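Long-range contacts in DR2417 (Deinococcus radiodurans, PDB 4XWW), which probably degrades and matures RNA as a metal-dependent 5'-3' exoribonuclease of the metallo-beta-lactamase superfamily, possibly with endonuclease activity, and works as a homodimer: residues 43-48 and 78-83; 332-337 and 362-367; 212-217 and 406-411; 149-154 and 188-193; 56-61 and 470-475. One frame throughout, in Å; residues are numbered along the deposited sequence.

Contact 1: residues 43-48 and 78-83; sequences IVVVDG and KGWILT
The isopropyl group of Val45 is the bump that the indole of Trp80 receives: CB of Val45 lies 3.7 Å from the centroid of the five-membered ring, over its face, a CH-pi contact. With its CG1 anti to the backbone N (chi1 -169°), Val45 also lays that methyl on the six-membered ring, CG1 to CZ2 of Trp80 measuring 3.4 Å. On the other face of the sheet the hollow belongs to the valines. CD1 of Ile81 settles between Val44 CG1 and Val46 CG2, 4.0 Å from the latter, and Phe140 and Phe144 close over this side from the second sheet of the metallo-beta-lactamase sandwich. Between the two faces runs a parallel strand pair, in which Val45 receives Ile81 N on its O and gives its N to Gly79 O at 3.0 Å. Just past the strand, the ring N-H of Trp80 NE1 reaches Asp47 O at 3.0 Å, in the indole plane but 68° above the carbonyl plane. The Asp47 carboxylate grips Thr83 twice through syn lone pairs, OD1 to N at 2.9 Å and OD2 to OG1 at 2.9 Å. Because OD2 also bonds ND1 of the zinc ligand His89, Asp47 is a second-shell residue: the Thr83 grip fixes its carboxylate, which probably helps set the rotation of the His89 ring and may polarise it toward the metal.

Contact 2: residues 332-337 and 362-367; sequences IALRRG and YEIGVD
Apolar contact comes first: CB of Leu334 packs against CG2 of Ile364 at 4.0 Å and against CG1 of Val366 at 4.1 Å, the Leu334 and Ile364 side chains crossing at about a right angle. Val366 CG1 also touches the backbone, 3.7 Å from Arg335 O. The polar part runs through a carbonyl lying over a guanidinium face and through waters. The Arg336 guanidinium lies flat over the helix end, with Ile364 O above its centre, 3.7 Å from CZ. Its NH1 then turns to solvent, donating a hydrogen bond to a water at 3.0 Å that donates to Tyr362 O, and another to a second water bonded weakly to Gly365 O. A third water accepts from Gly337 N at 2.9 Å and donates both to Gly365 O and to Asp367 OD1, the latter at 2.8 Å. Positive phi (106°) at Gly365 ends the helix and turns the chain toward strand 367-369. Strands 339-342 and 367-369 are parallel neighbours joined by helix 351-364, so this is the outer corner of a beta-alpha-beta crossover in the beta-CASP domain.

Contact 3: residues 212-217 and 406-411; sequences NAERPG and PRHQIN
The Arg407 guanidinium meets the Glu214 carboxylate at its edge, the two planes 33° apart, and NE donates to OE2 on its syn side at 2.8 Å in a salt bridge; the NH2 to OE1 bond, at 3.4 Å, is weak. Arg407 CG, held between its backbone N and carbonyl carbon (chi1 56°), lies over the centre of the His408 ring. That ring brings CD2 to 3.6 Å from Glu214 OE2, and a uracil base of the bound RNA packs on it. The Asn411 amide, 21° from the carboxylate plane, sets ND2 3.6 Å from Glu214 CG while donating to Arg407 O at 2.7 Å. In the type I turn 212-215, Ala213 CB rests 3.4 Å from His408 O. Tyr370 of the second subunit bonds Glu214 OE1, its Asn355 takes Arg407 NH1, and its Tyr362 meets Asn411 ND2. The ion pair thus joins the turn to helix 406-417 and presents to the dimer interface two charged ends that probably offset each other in part.

Contact 4: residues 149-154 and 188-193; sequences FCMTHS and IVSDLE. With ZN (zinc ion), chain E.
The strand end that carries His153 to the zinc site, probably the catalytic one, meets the loop leading into helix 192-201. His153 NE2 binds the zinc ion at 2.2 Å, beside His84, His86 and a water at 1.9 Å from the metal, and Thr152 and Cys150, just before it, are bonded to Ser190 and Asp191. Thr152 N donates to Ser190 OG at 3.0 Å, a nearly straight bond (170°), and OG can take it because it stands beside its own backbone N, anti to the carbonyl carbon (chi1 -61°). Two residues back, Asp191 N reaches Cys150 O at 2.8 Å, tilted from the carbonyl plane. Loop 188-191 thus fastens the end of strand 144-150 of the metallo-beta-lactamase domain, whose partner there on another strand is Gly160, bonded to Phe149. The apolar contacts are few: Met151 SD lies 4.0 Å from Ser190 CB and in the plane of the Phe149 ring at its edge, while Cys150 SG approaches Ile188 CG2. Thr152 OG1 bonds Lys177 O and Asp179 N. Asp191 sits at the N-cap of helix 192-201: OD1 caps Arg194 N, and OD2 accepts at 2.7 Å from a water that itself accepts from Cys150 N at 2.8 Å.

Contact 5: residues 56-61 and 470-475; sequences HQMGID and DRVNLS. With MN (manganese (II) ion), chain G.
Residues 57-60 form a type II beta turn with Met58 and Gly59 at its corners, Gly59 taking positive phi (87°), and the carbonyl of Met58 faces Arg471 on helix 465-477. Arg471 runs extended from CG to NE and brings NH1 to Met58 O at 2.7 Å; the oxygen lies in the guanidinium plane and the donor in the carbonyl plane, on a lone pair. The Met58 side chain reaches the same helix from beside this bond. Bent at chi3 (-72°), it presses CE onto Val472, 3.4 Å from CA and 3.5 Å from CG2, both tighter than usual van der Waals contact, and crosses the valine at about a right angle; its SD lies 4.1 Å from Ser475 CB. The turn is also half of a metal site: Gly59 O binds manganese at 2.3 Å, and Asp456 is the other protein ligand. OD2 of Asp456 makes a salt bridge with Arg471 NH2, so one guanidinium links the turn carbonyl to a ligand of the metal and joins the metallo-beta-lactamase part to the C-terminal domain. Ile60 CG2 flanks the same group, 3.9 Å from Arg471 NH1. At the dimer interface Arg471 NE bonds Gly498 O of the second subunit, whose Ser475 packs on Met58.

How the contacts relate
Contacts 1 and 4 close in series along the chain, both in the metallo-beta-lactamase part: their centres are about 20 Å apart, contact 1 in the eight-stranded sheet and contact 4 at the end of a strand of the seven-stranded one, and each reaches zinc ligands. Contact 3 follows, its centre about 21 Å from that of contact 4, and its loop encloses contact 2, the corner of the beta-CASP sheet, centre to centre about 38 Å away. Contact 5 encloses contacts 2, 3 and 4 and crosses contact 1, so it ties the early chain to the C-terminal domain. Contacts 2, 3 and 5 all touch the second subunit; contact 2 of one subunit faces contact 3 of the other across the dimer.

Contact 1: residues 43-48 and 78-83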
# COMPACT_ATOMS: atom_id res chain seq x y z
N ILE A 43 -0.06 -39.58 8.53
CA ILE A 43 -0.25 -38.16 8.34
C ILE A 43 -1.49 -37.86 7.51
O ILE A 43 -1.74 -38.51 6.51
CB ILE A 43 0.99 -37.53 7.65
CG1 ILE A 43 2.13 -37.41 8.66
CG2 ILE A 43 0.64 -36.18 7.03
CD1 ILE A 43 3.49 -37.07 8.04
N VAL A 44 -2.25 -36.86 7.95
CA VAL A 44 -3.30 -36.27 7.13
C VAL A 44 -2.91 -34.82 6.88
O VAL A 44 -2.46 -34.13 7.80
CB VAL A 44 -4.67 -36.33 7.83
CG1 VAL A 44 -5.76 -35.76 6.93
CG2 VAL A 44 -4.99 -37.78 8.22
N VAL A 45 -3.05 -34.36 5.64
CA VAL A 45 -2.73 -32.96 5.31
C VAL A 45 -4.01 -32.20 4.98
O VAL A 45 -4.93 -32.76 4.39
CB VAL A 45 -1.75 -32.86 4.12
CG1 VAL A 45 -1.21 -31.40 3.96
CG2 VAL A 45 -0.58 -33.82 4.30
N VAL A 46 -4.07 -30.92 5.34
CA VAL A 46 -5.26 -30.13 5.07
C VAL A 46 -4.88 -28.91 4.22
O VAL A 46 -4.06 -28.10 4.64
CB VAL A 46 -5.94 -29.69 6.37
CG1 VAL A 46 -7.17 -28.81 6.06
CG2 VAL A 46 -6.36 -30.92 7.20
N ASP A 47 -5.37 -28.89 2.99
CA ASP A 47 -5.25 -27.75 2.08
C ASP A 47 -3.85 -27.67 1.46
O ASP A 47 -2.92 -28.32 1.93
CB ASP A 47 -5.66 -26.45 2.77
CG ASP A 47 -7.17 -26.34 2.92
OD1 ASP A 47 -7.89 -27.15 2.30
OD2 ASP A 47 -7.64 -25.45 3.66
N GLY A 48 -3.72 -26.88 0.40
CA GLY A 48 -2.44 -26.61 -0.22
C GLY A 48 -2.45 -25.29 -0.95
O GLY A 48 -2.44 -25.26 -2.17
N LYS A 78 -1.54 -40.25 4.46
CA LYS A 78 -2.70 -41.11 4.23
C LYS A 78 -3.71 -40.43 3.32
O LYS A 78 -4.53 -41.10 2.69
CB LYS A 78 -3.36 -41.49 5.55
CG LYS A 78 -2.50 -42.39 6.41
CD LYS A 78 -2.15 -43.67 5.65
CE LYS A 78 -0.93 -44.32 6.25
NZ LYS A 78 -0.50 -45.52 5.46
N GLY A 79 -3.65 -39.11 3.26
CA GLY A 79 -4.60 -38.39 2.44
C GLY A 79 -4.70 -36.91 2.72
O GLY A 79 -3.99 -36.37 3.57
N TRP A 80 -5.62 -36.27 2.00
CA TRP A 80 -5.77 -34.84 2.01
C TRP A 80 -7.22 -34.44 2.23
O TRP A 80 -8.13 -35.12 1.75
CB TRP A 80 -5.28 -34.27 0.67
CG TRP A 80 -4.25 -33.17 0.76
CD1 TRP A 80 -4.46 -31.85 1.07
CD2 TRP A 80 -2.84 -33.29 0.53
NE1 TRP A 80 -3.28 -31.15 1.04
CE2 TRP A 80 -2.27 -32.01 0.71
CE3 TRP A 80 -2.00 -34.36 0.18
CZ2 TRP A 80 -0.90 -31.77 0.55
CZ3 TRP A 80 -0.64 -34.12 0.03
CH2 TRP A 80 -0.11 -32.83 0.21
N ILE A 81 -7.40 -33.35 2.96
CA ILE A 81 -8.68 -32.66 3.12
C ILE A 81 -8.58 -31.30 2.44
O ILE A 81 -7.63 -30.55 2.70
CB ILE A 81 -9.02 -32.46 4.60
CG1 ILE A 81 -9.23 -33.80 5.30
CG2 ILE A 81 -10.25 -31.57 4.78
CD1 ILE A 81 -9.30 -33.65 6.79
N LEU A 82 -9.54 -30.97 1.58
CA LEU A 82 -9.59 -29.65 0.95
C LEU A 82 -10.85 -28.92 1.42
O LEU A 82 -11.97 -29.34 1.10
CB LEU A 82 -9.58 -29.76 -0.58
CG LEU A 82 -8.43 -30.54 -1.21
CD1 LEU A 82 -8.49 -30.40 -2.72
CD2 LEU A 82 -7.12 -29.96 -0.68
N THR A 83 -10.68 -27.82 2.17
CA THR A 83 -11.83 -27.18 2.82
C THR A 83 -12.69 -26.32 1.89
O THR A 83 -13.89 -26.22 2.09
CB THR A 83 -11.40 -26.31 4.04
OG1 THR A 83 -10.52 -25.25 3.61
CG2 THR A 83 -10.70 -27.16 5.12

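Contact 2: residues 332-337 and 362-367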
# COMPACT_ATOMS: atom_id res chain seq x y z
N ILE A 332 -15.27 -2.09 -25.33
CA ILE A 332 -16.15 -1.27 -24.51
C ILE A 332 -15.43 0.03 -24.11
O ILE A 332 -14.24 0.02 -23.78
CB ILE A 332 -16.61 -2.03 -23.23
CG1 ILE A 332 -17.22 -3.39 -23.58
CG2 ILE A 332 -17.59 -1.19 -22.43
CD1 ILE A 332 -17.33 -4.33 -22.37
N ALA A 333 -16.16 1.13 -24.13
CA ALA A 333 -15.62 2.41 -23.67
C ALA A 333 -16.54 3.07 -22.65
O ALA A 333 -17.71 3.30 -22.92
CB ALA A 333 -15.40 3.33 -24.86
N LEU A 334 -15.99 3.38 -21.47
CA LEU A 334 -16.74 4.10 -20.44
C LEU A 334 -17.08 5.52 -20.89
O LEU A 334 -16.38 6.10 -21.73
CB LEU A 334 -15.95 4.14 -19.14
CG LEU A 334 -15.74 2.78 -18.46
CD1 LEU A 334 -15.11 2.94 -17.10
CD2 LEU A 334 -17.04 2.01 -18.34
N ARG A 335 -18.14 6.07 -20.32
CA ARG A 335 -18.55 7.45 -20.62
C ARG A 335 -19.36 8.05 -19.47
O ARG A 335 -19.89 7.30 -18.62
CB ARG A 335 -19.35 7.51 -21.92
CG ARG A 335 -20.45 6.46 -22.07
CD ARG A 335 -21.25 6.67 -23.37
NE ARG A 335 -21.81 5.42 -23.90
CZ ARG A 335 -23.00 4.93 -23.58
NH1 ARG A 335 -23.77 5.56 -22.71
NH2 ARG A 335 -23.43 3.80 -24.13
N ARG A 336 -19.47 9.37 -19.44
CA ARG A 336 -20.31 10.04 -18.45
C ARG A 336 -21.72 9.48 -18.50
O ARG A 336 -22.30 9.40 -19.57
CB ARG A 336 -20.38 11.54 -18.70
CG ARG A 336 -19.39 12.34 -17.93
CD ARG A 336 -19.39 13.81 -18.33
NE ARG A 336 -18.01 14.23 -18.54
CZ ARG A 336 -17.16 14.45 -17.55
NH1 ARG A 336 -17.56 14.33 -16.29
NH2 ARG A 336 -15.91 14.82 -17.81
N GLY A 337 -22.26 9.12 -17.34
CA GLY A 337 -23.57 8.51 -17.28
C GLY A 337 -23.49 7.06 -16.84
O GLY A 337 -24.42 6.55 -16.22
N TYR A 362 -13.31 8.58 -11.92
CA TYR A 362 -13.84 9.92 -11.65
C TYR A 362 -13.51 10.88 -12.79
O TYR A 362 -14.33 11.72 -13.15
CB TYR A 362 -13.29 10.50 -10.32
CG TYR A 362 -14.09 10.11 -9.10
CD1 TYR A 362 -15.28 10.76 -8.79
CD2 TYR A 362 -13.66 9.08 -8.27
CE1 TYR A 362 -16.02 10.41 -7.67
CE2 TYR A 362 -14.40 8.72 -7.15
CZ TYR A 362 -15.57 9.38 -6.86
OH TYR A 362 -16.29 9.01 -5.75
N GLU A 363 -12.32 10.76 -13.36
CA GLU A 363 -11.93 11.68 -14.42
C GLU A 363 -12.70 11.41 -15.71
O GLU A 363 -12.95 12.34 -16.48
CB GLU A 363 -10.41 11.62 -14.65
CG GLU A 363 -9.65 12.23 -13.47
CD GLU A 363 -8.19 12.48 -13.77
OE1 GLU A 363 -7.46 11.50 -14.00
OE2 GLU A 363 -7.78 13.67 -13.75
N ILE A 364 -13.09 10.15 -15.93
CA ILE A 364 -13.91 9.85 -17.10
C ILE A 364 -15.29 10.48 -16.91
O ILE A 364 -15.90 10.97 -17.87
CB ILE A 364 -14.04 8.33 -17.34
CG1 ILE A 364 -12.70 7.76 -17.82
CG2 ILE A 364 -15.13 8.02 -18.38
CD1 ILE A 364 -12.68 6.23 -17.92
N GLY A 365 -15.74 10.49 -15.66
CA GLY A 365 -17.02 11.08 -15.31
C GLY A 365 -18.11 10.08 -15.01
O GLY A 365 -19.29 10.42 -14.94
N VAL A 366 -17.73 8.83 -14.80
CA VAL A 366 -18.71 7.83 -14.40
C VAL A 366 -19.08 8.06 -12.92
O VAL A 366 -18.32 8.66 -12.16
CB VAL A 366 -18.21 6.38 -14.64
CG1 VAL A 366 -17.54 6.26 -16.00
CG2 VAL A 366 -17.29 5.91 -13.51
N ASP A 367 -20.27 7.63 -12.55
CA ASP A 367 -20.63 7.60 -11.14
C ASP A 367 -19.91 6.41 -10.51
O ASP A 367 -20.01 5.30 -11.01
CB ASP A 367 -22.14 7.48 -10.96
CG ASP A 367 -22.89 8.67 -11.55
OD1 ASP A 367 -22.23 9.60 -12.05
OD2 ASP A 367 -24.14 8.67 -11.50
O HOH W 1 -15.16 14.15 -14.55
O HOH W 2 -19.73 13.70 -14.96
O HOH W 3 -21.79 10.30 -14.70

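Contact 3: residues 212-217 and 406-411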
# COMPACT_ATOMS: atom_id res chain seq x y z
N ASN A 212 -10.49 -11.52 10.72
CA ASN A 212 -11.17 -10.30 11.14
C ASN A 212 -11.24 -10.18 12.66
O ASN A 212 -12.15 -9.57 13.20
CB ASN A 212 -12.59 -10.23 10.54
CG ASN A 212 -12.58 -9.83 9.08
OD1 ASN A 212 -11.58 -9.31 8.56
ND2 ASN A 212 -13.71 -10.05 8.40
N ALA A 213 -10.26 -10.74 13.35
CA ALA A 213 -10.31 -10.75 14.81
C ALA A 213 -10.21 -9.35 15.44
O ALA A 213 -10.56 -9.18 16.61
CB ALA A 213 -9.21 -11.67 15.38
N GLU A 214 -9.77 -8.35 14.67
CA GLU A 214 -9.67 -6.98 15.20
C GLU A 214 -10.93 -6.16 14.92
O GLU A 214 -11.03 -5.01 15.36
CB GLU A 214 -8.44 -6.27 14.62
CG GLU A 214 -7.15 -6.95 15.05
CD GLU A 214 -5.90 -6.16 14.70
OE1 GLU A 214 -5.81 -4.96 15.08
OE2 GLU A 214 -4.99 -6.74 14.08
N ARG A 215 -11.89 -6.76 14.23
CA ARG A 215 -13.14 -6.09 13.88
C ARG A 215 -14.27 -6.40 14.86
O ARG A 215 -14.64 -7.54 15.03
CB ARG A 215 -13.58 -6.49 12.47
CG ARG A 215 -12.60 -6.06 11.38
CD ARG A 215 -13.26 -6.16 10.01
NE ARG A 215 -12.29 -6.24 8.93
CZ ARG A 215 -12.61 -6.43 7.65
NH1 ARG A 215 -13.88 -6.56 7.30
NH2 ARG A 215 -11.66 -6.50 6.73
N PRO A 216 -14.80 -5.36 15.53
CA PRO A 216 -15.86 -5.61 16.50
C PRO A 216 -17.16 -5.91 15.78
O PRO A 216 -17.27 -5.60 14.60
CB PRO A 216 -15.95 -4.28 17.28
CG PRO A 216 -14.68 -3.53 16.92
CD PRO A 216 -14.35 -3.96 15.53
N GLY A 217 -18.11 -6.53 16.48
CA GLY A 217 -19.44 -6.76 15.94
C GLY A 217 -19.54 -7.98 15.05
O GLY A 217 -18.79 -8.94 15.21
N PRO A 406 0.44 -12.28 13.05
CA PRO A 406 0.45 -12.28 14.52
C PRO A 406 -0.54 -11.28 15.14
O PRO A 406 -1.17 -11.63 16.15
CB PRO A 406 1.91 -11.95 14.85
CG PRO A 406 2.67 -12.61 13.68
CD PRO A 406 1.81 -12.20 12.50
N ARG A 407 -0.73 -10.10 14.54
CA ARG A 407 -1.67 -9.16 15.13
C ARG A 407 -3.09 -9.77 15.21
O ARG A 407 -3.81 -9.60 16.20
CB ARG A 407 -1.71 -7.82 14.35
CG ARG A 407 -2.01 -7.96 12.86
CD ARG A 407 -1.86 -6.65 12.14
NE ARG A 407 -2.87 -5.70 12.59
CZ ARG A 407 -2.91 -4.43 12.21
NH1 ARG A 407 -2.01 -3.95 11.36
NH2 ARG A 407 -3.85 -3.62 12.70
N HIS A 408 -3.49 -10.49 14.17
CA HIS A 408 -4.80 -11.12 14.12
C HIS A 408 -4.90 -12.28 15.10
O HIS A 408 -5.89 -12.41 15.83
CB HIS A 408 -5.07 -11.62 12.70
CG HIS A 408 -4.91 -10.54 11.68
ND1 HIS A 408 -4.07 -10.68 10.60
CD2 HIS A 408 -5.43 -9.30 11.61
CE1 HIS A 408 -4.10 -9.56 9.88
NE2 HIS A 408 -4.91 -8.71 10.47
N GLN A 409 -3.89 -13.13 15.09
CA GLN A 409 -3.87 -14.28 16.00
C GLN A 409 -3.92 -13.87 17.46
O GLN A 409 -4.64 -14.47 18.27
CB GLN A 409 -2.61 -15.09 15.78
CG GLN A 409 -2.54 -15.87 14.48
CD GLN A 409 -1.15 -16.47 14.32
OE1 GLN A 409 -0.16 -15.75 14.14
NE2 GLN A 409 -1.07 -17.78 14.42
N ILE A 410 -3.13 -12.85 17.80
CA ILE A 410 -3.00 -12.45 19.20
C ILE A 410 -4.30 -11.78 19.66
O ILE A 410 -4.76 -11.99 20.79
CB ILE A 410 -1.77 -11.53 19.39
CG1 ILE A 410 -0.50 -12.37 19.23
CG2 ILE A 410 -1.81 -10.86 20.75
CD1 ILE A 410 0.78 -11.56 19.21
N ASN A 411 -4.92 -11.02 18.77
CA ASN A 411 -6.20 -10.43 19.11
C ASN A 411 -7.32 -11.46 19.23
O ASN A 411 -8.23 -11.28 20.02
CB ASN A 411 -6.57 -9.34 18.11
CG ASN A 411 -5.95 -8.04 18.49
OD1 ASN A 411 -6.39 -7.41 19.45
ND2 ASN A 411 -4.89 -7.65 17.79

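Contact 4: residues 149-154 and 188-193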
# COMPACT_ATOMS: atom_id res chain seq x y z
N PHE A 149 -18.45 -30.37 7.97
CA PHE A 149 -19.70 -29.65 8.21
C PHE A 149 -19.67 -28.28 7.52
O PHE A 149 -18.61 -27.72 7.23
CB PHE A 149 -19.99 -29.52 9.71
CG PHE A 149 -18.92 -28.78 10.47
CD1 PHE A 149 -17.84 -29.47 11.01
CD2 PHE A 149 -19.00 -27.41 10.64
CE1 PHE A 149 -16.86 -28.80 11.71
CE2 PHE A 149 -18.00 -26.71 11.34
CZ PHE A 149 -16.92 -27.41 11.87
N CYS A 150 -20.85 -27.73 7.27
CA CYS A 150 -20.97 -26.50 6.50
C CYS A 150 -20.63 -25.27 7.32
O CYS A 150 -21.12 -25.10 8.42
CB CYS A 150 -22.39 -26.38 5.95
SG CYS A 150 -22.64 -24.90 4.95
N MET A 151 -19.79 -24.40 6.76
CA MET A 151 -19.65 -23.04 7.30
C MET A 151 -19.77 -22.04 6.16
O MET A 151 -19.12 -22.17 5.14
CB MET A 151 -18.31 -22.86 8.03
CG MET A 151 -18.13 -23.84 9.22
SD MET A 151 -19.23 -23.39 10.58
CE MET A 151 -18.36 -21.97 11.19
N THR A 152 -20.62 -21.03 6.34
CA THR A 152 -20.71 -19.99 5.32
C THR A 152 -19.39 -19.24 5.16
O THR A 152 -18.62 -19.07 6.11
CB THR A 152 -21.82 -18.96 5.64
OG1 THR A 152 -21.76 -18.59 7.02
CG2 THR A 152 -23.19 -19.54 5.35
N HIS A 153 -19.14 -18.81 3.93
CA HIS A 153 -17.90 -18.14 3.54
C HIS A 153 -18.23 -17.41 2.23
O HIS A 153 -19.38 -17.38 1.81
CB HIS A 153 -16.77 -19.18 3.40
CG HIS A 153 -15.39 -18.60 3.26
ND1 HIS A 153 -15.02 -17.38 3.80
CD2 HIS A 153 -14.29 -19.09 2.64
CE1 HIS A 153 -13.75 -17.14 3.51
NE2 HIS A 153 -13.29 -18.15 2.80
N SER A 154 -17.21 -16.86 1.59
CA SER A 154 -17.39 -16.05 0.39
C SER A 154 -17.29 -16.87 -0.89
O SER A 154 -17.24 -16.31 -2.00
CB SER A 154 -16.33 -14.95 0.38
OG SER A 154 -15.08 -15.52 0.73
N ILE A 188 -28.72 -22.27 2.41
CA ILE A 188 -27.37 -22.44 2.93
C ILE A 188 -27.19 -21.72 4.26
O ILE A 188 -27.43 -20.51 4.35
CB ILE A 188 -26.32 -21.93 1.94
CG1 ILE A 188 -26.44 -22.71 0.64
CG2 ILE A 188 -24.93 -22.11 2.54
CD1 ILE A 188 -25.75 -22.05 -0.53
N VAL A 189 -26.76 -22.46 5.28
CA VAL A 189 -26.44 -21.86 6.58
C VAL A 189 -25.32 -22.63 7.27
O VAL A 189 -25.12 -23.83 7.02
CB VAL A 189 -27.66 -21.83 7.57
CG1 VAL A 189 -28.76 -20.92 7.06
CG2 VAL A 189 -28.19 -23.27 7.92
N SER A 190 -24.58 -21.94 8.15
CA SER A 190 -23.54 -22.62 8.92
C SER A 190 -24.16 -23.67 9.85
O SER A 190 -25.21 -23.47 10.42
CB SER A 190 -22.72 -21.62 9.74
OG SER A 190 -22.06 -20.69 8.90
N ASP A 191 -23.48 -24.80 9.98
CA ASP A 191 -23.98 -25.87 10.83
C ASP A 191 -23.66 -25.63 12.32
O ASP A 191 -22.86 -26.35 12.92
CB ASP A 191 -23.41 -27.21 10.37
CG ASP A 191 -24.24 -28.39 10.85
OD1 ASP A 191 -25.03 -28.20 11.80
OD2 ASP A 191 -24.09 -29.50 10.28
N LEU A 192 -24.33 -24.66 12.93
CA LEU A 192 -24.02 -24.32 14.31
C LEU A 192 -24.53 -25.39 15.27
O LEU A 192 -24.02 -25.53 16.38
CB LEU A 192 -24.60 -22.95 14.68
CG LEU A 192 -24.01 -21.78 13.90
CD1 LEU A 192 -24.56 -20.46 14.40
CD2 LEU A 192 -22.48 -21.81 13.97
N GLU A 193 -25.56 -26.12 14.85
CA GLU A 193 -26.05 -27.27 15.60
C GLU A 193 -24.92 -28.29 15.78
O GLU A 193 -24.68 -28.80 16.88
CB GLU A 193 -27.24 -27.90 14.87
CG GLU A 193 -27.87 -29.09 15.56
CD GLU A 193 -29.03 -29.66 14.75
OE1 GLU A 193 -28.85 -29.89 13.53
OE2 GLU A 193 -30.11 -29.86 15.32
ZN ZN E . -11.42 -18.67 1.88
O HOH W 4 -23.07 -29.39 7.83
O HOH W 5 -10.10 -17.85 2.91

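Contact 5: residues 56-61 and 470-475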
# COMPACT_ATOMS: atom_id res chain seq x y z
N HIS A 56 7.78 -5.86 -1.71
CA HIS A 56 9.22 -6.07 -1.69
C HIS A 56 9.62 -7.32 -2.46
O HIS A 56 10.79 -7.51 -2.80
CB HIS A 56 9.76 -6.12 -0.25
CG HIS A 56 9.34 -7.34 0.52
ND1 HIS A 56 8.04 -7.58 0.91
CD2 HIS A 56 10.07 -8.38 1.01
CE1 HIS A 56 7.98 -8.71 1.58
NE2 HIS A 56 9.20 -9.22 1.66
N GLN A 57 8.65 -8.18 -2.76
CA GLN A 57 8.93 -9.39 -3.53
C GLN A 57 8.68 -9.13 -5.01
O GLN A 57 7.75 -9.67 -5.61
CB GLN A 57 8.08 -10.55 -3.01
CG GLN A 57 8.47 -10.95 -1.60
CD GLN A 57 7.39 -11.72 -0.85
OE1 GLN A 57 6.19 -11.49 -1.05
NE2 GLN A 57 7.81 -12.62 0.03
N MET A 58 9.54 -8.30 -5.60
CA MET A 58 9.27 -7.80 -6.93
C MET A 58 9.47 -8.83 -8.02
O MET A 58 10.40 -9.63 -7.99
CB MET A 58 10.15 -6.57 -7.19
CG MET A 58 9.70 -5.37 -6.38
SD MET A 58 10.84 -3.99 -6.54
CE MET A 58 12.18 -4.63 -5.58
N GLY A 59 8.57 -8.79 -8.99
CA GLY A 59 8.70 -9.60 -10.18
C GLY A 59 8.11 -10.99 -10.07
O GLY A 59 7.87 -11.63 -11.09
N ILE A 60 7.88 -11.49 -8.86
CA ILE A 60 7.40 -12.87 -8.75
C ILE A 60 5.88 -12.94 -8.86
O ILE A 60 5.17 -11.97 -8.59
CB ILE A 60 7.86 -13.57 -7.44
CG1 ILE A 60 7.05 -13.10 -6.23
CG2 ILE A 60 9.38 -13.47 -7.24
CD1 ILE A 60 7.38 -13.85 -4.96
N ASP A 61 5.38 -14.11 -9.27
CA ASP A 61 3.95 -14.28 -9.55
C ASP A 61 3.16 -14.81 -8.36
O ASP A 61 2.09 -14.29 -8.04
CB ASP A 61 3.76 -15.22 -10.74
CG ASP A 61 4.49 -14.74 -11.98
OD1 ASP A 61 4.53 -13.51 -12.21
OD2 ASP A 61 5.04 -15.58 -12.71
N ASP A 470 18.77 -8.09 -4.83
CA ASP A 470 19.39 -7.47 -5.99
C ASP A 470 18.35 -6.65 -6.75
O ASP A 470 18.62 -5.51 -7.14
CB ASP A 470 20.03 -8.52 -6.90
CG ASP A 470 21.25 -9.18 -6.26
OD1 ASP A 470 21.72 -8.70 -5.21
OD2 ASP A 470 21.75 -10.18 -6.82
N ARG A 471 17.16 -7.21 -6.95
CA ARG A 471 16.07 -6.49 -7.61
C ARG A 471 15.72 -5.18 -6.89
O ARG A 471 15.51 -4.15 -7.54
CB ARG A 471 14.81 -7.38 -7.72
CG ARG A 471 14.91 -8.44 -8.82
CD ARG A 471 13.66 -9.31 -8.92
NE ARG A 471 13.86 -10.41 -9.87
CZ ARG A 471 12.98 -11.37 -10.11
NH1 ARG A 471 11.81 -11.38 -9.48
NH2 ARG A 471 13.27 -12.32 -10.99
N VAL A 472 15.70 -5.21 -5.56
CA VAL A 472 15.38 -4.00 -4.79
C VAL A 472 16.42 -2.93 -5.06
O VAL A 472 16.09 -1.80 -5.42
CB VAL A 472 15.33 -4.26 -3.27
CG1 VAL A 472 14.97 -2.97 -2.54
CG2 VAL A 472 14.32 -5.36 -2.94
N ASN A 473 17.68 -3.31 -4.89
CA ASN A 473 18.78 -2.38 -5.10
C ASN A 473 18.74 -1.77 -6.49
O ASN A 473 18.89 -0.56 -6.64
CB ASN A 473 20.12 -3.09 -4.86
CG ASN A 473 20.39 -3.30 -3.39
OD1 ASN A 473 20.00 -2.49 -2.55
ND2 ASN A 473 21.05 -4.41 -3.06
N LEU A 474 18.49 -2.60 -7.50
CA LEU A 474 18.36 -2.09 -8.86
C LEU A 474 17.18 -1.12 -8.98
O LEU A 474 17.30 -0.08 -9.62
CB LEU A 474 18.20 -3.24 -9.85
CG LEU A 474 19.42 -4.15 -9.93
CD1 LEU A 474 19.19 -5.30 -10.92
CD2 LEU A 474 20.64 -3.34 -10.31
N SER A 475 16.05 -1.48 -8.37
CA SER A 475 14.85 -0.66 -8.45
C SER A 475 15.06 0.73 -7.87
O SER A 475 14.49 1.71 -8.35
CB SER A 475 13.70 -1.32 -7.70
OG SER A 475 13.90 -1.23 -6.30
MN MN G . 7.92 -12.27 -13.25